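Local coordinates for protein Lys-gingipain catalytic subunit (Porphyromonas gingivalis, PDB 4RBM) that cleaves proteins after lysine as a secreted, calcium-binding cysteine endopeptidase and may act as a virulence factor in periodontal disease, at residues 251-256 and 278-283; 371-376 and 441-446. All coordinates share one frame; numbering follows the deposited sequence.

Interaction 1: 251-256 and 278-283; sequences TAQFDY and GSSPNS. With CA (calcium ion), chain B; CKC ((3S)-3,7-diaminoheptan-2-one), chain R.
Two hydrogen bonds join Ala252 and Gln253 to the last residue of strand 273-279 and the loop that follows it. Ala252 N gives its hydrogen to Ser279 O over 3.0 Å, approaching from above the carbonyl plane. The side chain of Gln253 makes the second: CG stands anti to the backbone N (chi1 -167°) and the chain runs on extended, which carries NE2 to Ser280 O at 2.9 Å in a nearly straight bond (164°) lying in the amide plane. Water 1 accepts from both Thr251 OG1 and Ser279 N; Thr251 OG1 also bonds to Tyr276, and Ser280 OG to Val100 O.

Packing is slight. Ala252 CB rests 3.5 Å from Gly278 C; Gly278 has no side chain, and Thr251 OG1 and Ala252 CB lie where one would point. Ser280 CA sends a C-H toward Ala252 O.

Metal and ligand lie at the two ends. Phe254 O, within the type I turn from Gln253 to Tyr256, binds calcium at 2.3 Å together with three waters, Asp85 and Glu263. Ser283 O lies 3.2 Å from CAL of the lysine-like ligand (3S)-3,7-diaminoheptan-2-one, and Ser283 OG bonds to Asp288, which also holds the ligand. Through the carbonyls of Ser279 and Ser280, one gripped by a backbone N-H and the other by the Gln253 side-chain amide, a calcium-binding turn is tied to what is probably part of the wall of the P1 lysine pocket, near the nucleophile Cys249.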
loop_
_atom_site.group_PDB
_atom_site.type_symbol
_atom_site.label_atom_id
_atom_site.label_comp_id
_atom_site.label_asym_id
_atom_site.label_seq_id
_atom_site.Cartn_x
_atom_site.Cartn_y
_atom_site.Cartn_z
ATOM N N THR A 251 4.946 -10.711 12.058
ATOM C CA THR A 251 5.523 -9.354 12.200
ATOM C C THR A 251 4.461 -8.234 12.169
ATOM O O THR A 251 4.769 -7.099 12.542
ATOM C CB THR A 251 6.559 -9.069 11.126
ATOM O OG1 THR A 251 5.928 -9.129 9.839
ATOM C CG2 THR A 251 7.760 -10.018 11.197
ATOM N N ALA A 252 3.257 -8.525 11.658
ATOM C CA ALA A 252 2.189 -7.529 11.592
ATOM C C ALA A 252 1.100 -7.855 12.632
ATOM O O ALA A 252 -0.052 -7.508 12.419
ATOM C CB ALA A 252 1.595 -7.458 10.173
ATOM N N GLN A 253 1.468 -8.505 13.764
ATOM C CA GLN A 253 0.479 -8.850 14.791
ATOM C C GLN A 253 0.289 -7.603 15.641
ATOM O O GLN A 253 0.881 -7.474 16.713
ATOM C CB GLN A 253 0.926 -10.085 15.589
ATOM C CG GLN A 253 -0.194 -10.669 16.437
ATOM C CD GLN A 253 0.234 -11.944 17.100
ATOM O OE1 GLN A 253 0.433 -11.973 18.316
ATOM N NE2 GLN A 253 0.388 -13.028 16.320
ATOM N N PHE A 254 -0.520 -6.669 15.131
ATOM C CA PHE A 254 -0.605 -5.318 15.691
ATOM C C PHE A 254 -1.390 -5.173 17.021
ATOM O O PHE A 254 -1.468 -4.044 17.503
ATOM C CB PHE A 254 -1.142 -4.317 14.646
ATOM C CG PHE A 254 -2.485 -4.658 14.064
ATOM C CD1 PHE A 254 -2.584 -5.414 12.897
ATOM C CD2 PHE A 254 -3.659 -4.267 14.704
ATOM C CE1 PHE A 254 -3.842 -5.752 12.366
ATOM C CE2 PHE A 254 -4.915 -4.601 14.169
ATOM C CZ PHE A 254 -4.997 -5.343 13.012
ATOM N N ASP A 255 -1.898 -6.257 17.634
ATOM C CA ASP A 255 -2.513 -6.178 18.959
ATOM C C ASP A 255 -1.546 -6.799 20.003
ATOM O O ASP A 255 -1.940 -7.064 21.124
ATOM C CB ASP A 255 -3.902 -6.876 18.993
ATOM C CG ASP A 255 -3.855 -8.387 19.044
ATOM O OD1 ASP A 255 -2.898 -8.981 18.472
ATOM O OD2 ASP A 255 -4.781 -8.983 19.621
ATOM N N TYR A 256 -0.303 -7.079 19.607
ATOM C CA TYR A 256 0.698 -7.650 20.514
ATOM C C TYR A 256 0.979 -6.698 21.723
ATOM O O TYR A 256 0.670 -5.487 21.673
ATOM C CB TYR A 256 1.984 -7.961 19.726
ATOM C CG TYR A 256 3.032 -8.697 20.525
ATOM C CD1 TYR A 256 2.785 -9.973 21.036
ATOM C CD2 TYR A 256 4.311 -8.169 20.684
ATOM C CE1 TYR A 256 3.751 -10.658 21.772
ATOM C CE2 TYR A 256 5.289 -8.850 21.408
ATOM C CZ TYR A 256 5.011 -10.103 21.933
ATOM O OH TYR A 256 5.982 -10.764 22.647
ATOM N N GLY A 278 2.619 -7.344 5.923
ATOM C CA GLY A 278 3.060 -8.506 6.691
ATOM C C GLY A 278 1.866 -9.277 7.200
ATOM O O GLY A 278 0.719 -8.863 6.977
ATOM N N SER A 279 2.135 -10.358 7.947
ATOM C CA SER A 279 1.096 -11.227 8.488
ATOM C C SER A 279 0.908 -11.067 10.003
ATOM O O SER A 279 1.888 -11.019 10.748
ATOM C CB SER A 279 1.450 -12.680 8.172
ATOM O OG SER A 279 0.458 -13.591 8.619
ATOM N N SER A 280 -0.360 -11.020 10.451
ATOM C CA SER A 280 -0.714 -10.971 11.869
ATOM C C SER A 280 -0.488 -12.386 12.517
ATOM O O SER A 280 0.245 -12.466 13.514
ATOM C CB SER A 280 -2.138 -10.470 12.054
ATOM O OG SER A 280 -2.568 -10.726 13.380
ATOM N N PRO A 281 -1.004 -13.503 11.940
ATOM C CA PRO A 281 -0.675 -14.837 12.486
ATOM C C PRO A 281 0.546 -15.419 11.764
ATOM O O PRO A 281 1.229 -14.712 11.015
ATOM C CB PRO A 281 -1.926 -15.639 12.118
ATOM C CG PRO A 281 -2.180 -15.145 10.692
ATOM C CD PRO A 281 -1.970 -13.636 10.827
ATOM N N ASN A 282 0.785 -16.720 11.927
ATOM C CA ASN A 282 1.851 -17.376 11.163
ATOM C C ASN A 282 1.532 -17.318 9.676
ATOM O O ASN A 282 0.354 -17.340 9.302
ATOM C CB ASN A 282 1.943 -18.855 11.577
ATOM C CG ASN A 282 2.613 -19.109 12.906
ATOM O OD1 ASN A 282 3.231 -18.228 13.509
ATOM N ND2 ASN A 282 2.437 -20.319 13.431
ATOM N N SER A 283 2.566 -17.222 8.834
ATOM C CA SER A 283 2.392 -17.383 7.393
ATOM C C SER A 283 2.948 -18.763 7.075
ATOM O O SER A 283 3.620 -19.374 7.926
ATOM C CB SER A 283 3.068 -16.273 6.581
ATOM O OG SER A 283 4.473 -16.443 6.648
HETATM CA CA CA B . -0.204 -2.302 18.402
HETATM C CAK CKC R . 7.324 -17.521 10.463
HETATM C C CKC R . 8.128 -18.774 10.318
HETATM O O CKC R . 8.928 -19.058 11.198
HETATM C CA CKC R . 7.656 -19.855 9.337
HETATM N N CKC R . 6.774 -20.542 10.245
HETATM C CAL CKC R . 6.850 -19.434 8.083
HETATM C CAH CKC R . 7.727 -18.684 7.099
HETATM C CAG CKC R . 7.108 -18.598 5.704
HETATM C CAI CKC R . 8.119 -17.753 4.935
HETATM N NAM CKC R . 7.691 -17.339 3.582
HETATM O O HOH W 1 4.845 -10.961 8.225
HETATM O O HOH W 2 1.066 -4.322 19.187
HETATM O O HOH W 3 1.452 -1.467 20.075
HETATM O O HOH W 4 -1.631 -2.819 20.394
#

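Interaction 2: 371-376 and 441-446. With HIS (histidine), chain H.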
loop_
_atom_site.group_PDB
_atom_site.type_symbol
_atom_site.label_atom_id
_atom_site.label_comp_id
_atom_site.label_asym_id
_atom_site.label_seq_id
_atom_site.Cartn_x
_atom_site.Cartn_y
_atom_site.Cartn_z
ATOM N N MET A 371 13.473 4.370 -11.163
ATOM C CA MET A 371 13.281 5.826 -11.271
ATOM C C MET A 371 11.939 6.187 -11.938
ATOM O O MET A 371 11.732 5.833 -13.098
ATOM C CB MET A 371 14.440 6.505 -12.024
ATOM C CG MET A 371 14.309 8.040 -12.057
ATOM S SD MET A 371 14.525 8.854 -10.439
ATOM C CE MET A 371 16.285 8.506 -10.123
ATOM N N PRO A 372 11.042 6.927 -11.254
ATOM C CA PRO A 372 9.779 7.330 -11.920
ATOM C C PRO A 372 10.044 8.291 -13.099
ATOM O O PRO A 372 11.014 9.072 -13.099
ATOM C CB PRO A 372 8.974 8.008 -10.814
ATOM C CG PRO A 372 9.975 8.399 -9.779
ATOM C CD PRO A 372 11.112 7.425 -9.862
ATOM N N LYS A 373 9.184 8.205 -14.119
ATOM C CA LYS A 373 9.328 8.995 -15.341
ATOM C C LYS A 373 8.833 10.424 -15.151
ATOM O O LYS A 373 8.124 10.700 -14.195
ATOM C CB LYS A 373 8.550 8.311 -16.469
ATOM C CG LYS A 373 9.233 7.044 -16.961
ATOM C CD LYS A 373 8.363 6.277 -17.950
ATOM C CE LYS A 373 7.943 4.932 -17.407
ATOM N NZ LYS A 373 6.992 5.058 -16.266
ATOM N N THR A 374 9.245 11.343 -16.040
ATOM C CA THR A 374 8.796 12.732 -15.971
ATOM C C THR A 374 7.542 12.837 -16.835
ATOM O O THR A 374 7.535 12.388 -17.983
ATOM C CB THR A 374 9.919 13.704 -16.381
ATOM O OG1 THR A 374 10.969 13.587 -15.423
ATOM C CG2 THR A 374 9.452 15.176 -16.433
ATOM N N ASN A 375 6.486 13.421 -16.283
ATOM C CA ASN A 375 5.238 13.536 -17.015
ATOM C C ASN A 375 5.255 14.739 -17.970
ATOM O O ASN A 375 6.137 15.604 -17.883
ATOM C CB ASN A 375 4.065 13.612 -16.033
ATOM C CG ASN A 375 2.801 12.978 -16.550
ATOM O OD1 ASN A 375 2.641 12.752 -17.746
ATOM N ND2 ASN A 375 1.860 12.704 -15.661
ATOM N N THR A 376 4.314 14.747 -18.921
ATOM C CA THR A 376 4.146 15.813 -19.910
ATOM C C THR A 376 2.770 16.415 -19.652
ATOM O O THR A 376 1.816 15.673 -19.363
ATOM C CB THR A 376 4.375 15.289 -21.338
ATOM O OG1 THR A 376 3.522 14.174 -21.580
ATOM C CG2 THR A 376 5.834 14.878 -21.588
ATOM N N SER A 441 0.898 6.423 -12.310
ATOM C CA SER A 441 1.728 5.369 -11.725
ATOM C C SER A 441 3.108 5.358 -12.351
ATOM O O SER A 441 3.247 5.351 -13.580
ATOM C CB SER A 441 1.057 4.010 -11.893
ATOM O OG SER A 441 1.953 2.973 -11.546
ATOM N N ASN A 442 4.136 5.389 -11.480
ATOM C CA ASN A 442 5.551 5.402 -11.832
ATOM C C ASN A 442 5.948 6.679 -12.622
ATOM O O ASN A 442 6.873 6.656 -13.434
ATOM C CB ASN A 442 5.988 4.120 -12.570
ATOM C CG ASN A 442 7.462 3.896 -12.437
ATOM O OD1 ASN A 442 8.078 4.329 -11.459
ATOM N ND2 ASN A 442 8.079 3.306 -13.446
ATOM N N TYR A 443 5.280 7.799 -12.308
ATOM C CA TYR A 443 5.610 9.136 -12.802
ATOM C C TYR A 443 5.756 10.069 -11.620
ATOM O O TYR A 443 5.030 9.952 -10.626
ATOM C CB TYR A 443 4.569 9.731 -13.793
ATOM C CG TYR A 443 4.650 9.153 -15.179
ATOM C CD1 TYR A 443 4.138 7.891 -15.457
ATOM C CD2 TYR A 443 5.167 9.897 -16.240
ATOM C CE1 TYR A 443 4.209 7.347 -16.737
ATOM C CE2 TYR A 443 5.250 9.359 -17.529
ATOM C CZ TYR A 443 4.761 8.085 -17.769
ATOM O OH TYR A 443 4.804 7.532 -19.020
ATOM N N LEU A 444 6.681 11.012 -11.741
ATOM C CA LEU A 444 6.817 12.051 -10.732
ATOM C C LEU A 444 5.544 12.911 -10.755
ATOM O O LEU A 444 4.991 13.185 -11.848
ATOM C CB LEU A 444 8.046 12.920 -11.021
ATOM C CG LEU A 444 9.410 12.267 -10.873
ATOM C CD1 LEU A 444 10.489 13.139 -11.532
ATOM C CD2 LEU A 444 9.732 11.961 -9.396
ATOM N N PRO A 445 5.069 13.343 -9.572
ATOM C CA PRO A 445 3.883 14.199 -9.531
ATOM C C PRO A 445 4.158 15.595 -10.065
ATOM O O PRO A 445 5.279 16.116 -9.992
ATOM C CB PRO A 445 3.565 14.274 -8.033
ATOM C CG PRO A 445 4.926 14.158 -7.369
ATOM C CD PRO A 445 5.638 13.133 -8.216
ATOM N N VAL A 446 3.119 16.177 -10.630
ATOM C CA VAL A 446 3.102 17.552 -11.093
ATOM C C VAL A 446 2.270 18.301 -10.047
ATOM O O VAL A 446 1.108 17.950 -9.823
ATOM C CB VAL A 446 2.553 17.669 -12.529
ATOM C CG1 VAL A 446 2.444 19.133 -12.947
ATOM C CG2 VAL A 446 3.434 16.894 -13.508
HETATM N N HIS H . 15.617 9.967 -17.312
HETATM C CA HIS H . 16.788 9.733 -16.453
HETATM C C HIS H . 17.625 8.583 -17.013
HETATM O O HIS H . 17.142 7.455 -17.089
HETATM C CB HIS H . 16.330 9.440 -15.003
HETATM C CG HIS H . 17.444 9.114 -14.049
HETATM N ND1 HIS H . 18.103 10.104 -13.352
HETATM C CD2 HIS H . 17.959 7.912 -13.700
HETATM C CE1 HIS H . 18.989 9.480 -12.591
HETATM N NE2 HIS H . 18.940 8.158 -12.766
HETATM O O HOH W 5 11.175 3.356 -13.975
HETATM O O HOH W 6 6.365 1.800 -15.258
HETATM O O HOH W 7 2.455 13.047 -12.932
HETATM O O HOH W 8 6.463 14.549 -13.705
#
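A single beta bridge between Lys373 and Tyr443, flanked by side-chain packing and waters, joins the loop before strand 377-378 to the loop between strands 433-439 and 446-451, both within the C-terminal Ig-like region. Lys373 uses both of its backbone polar atoms: its N donates to Asn442 O at 2.9 Å, and its O accepts from Leu444 N at 2.9 Å in a bond of 166°.

The same lysine lies across one face of the Tyr443 ring. CB sits over that face, 3.9 Å from the centroid, in a CH-pi contact offset toward the rim. With CG beside the backbone N (chi1 -73°) and the chain bent at its last two torsions, the ammonium NZ folds back to 4.2 Å from the ring centroid, an off-centre cation-pi contact. From there NZ also makes a weak bond to Asn442 O, which thus receives a second donor from one residue. Thr374 O lies near the ring plane at the edge by CE2, and the Asn375 amide is turned 43° from the ring.

Apolar contact gathers at Pro372, whose CG meets Leu444 CD2 at 3.6 Å. Asn442 OD1 approaches Pro372 CA but has its hydrogen bond from Arg369 N. Water 5 spans Met371 O and Asn442 ND2, and water 7 bridges Leu444 O to Asn375 ND2. Asn375 is further fixed by Ser395 and Ser398. Next to the bridge, water 8 joins Asn375 N to Leu444 O in place of a direct bond; the tyrosine face and the weak second bond to Asn442 O would probably steady, modestly, the positive charge of a lysine that remains exposed.

In the fold
From the N terminus the chain first builds the four-stranded parallel sheet (strands 14-20 to 117-121), then the six-stranded one. There it leaves strand 242-247, passes through 251-256 and helix 261-267, and returns on strand 273-279, so that interaction 1 closes a short loop between neighbouring parallel strands. It continues through helices and the antiparallel edge strand 357-361 before reaching 371-376. Interaction 2 closes a much longer excursion, with strands but no helix, bringing the loop before strand 377-378 against the one before strand 446-451. The two contacts are in series, neither nested nor crossing, on opposite sides of the chain's centre, their nearest atoms about 20 Å apart.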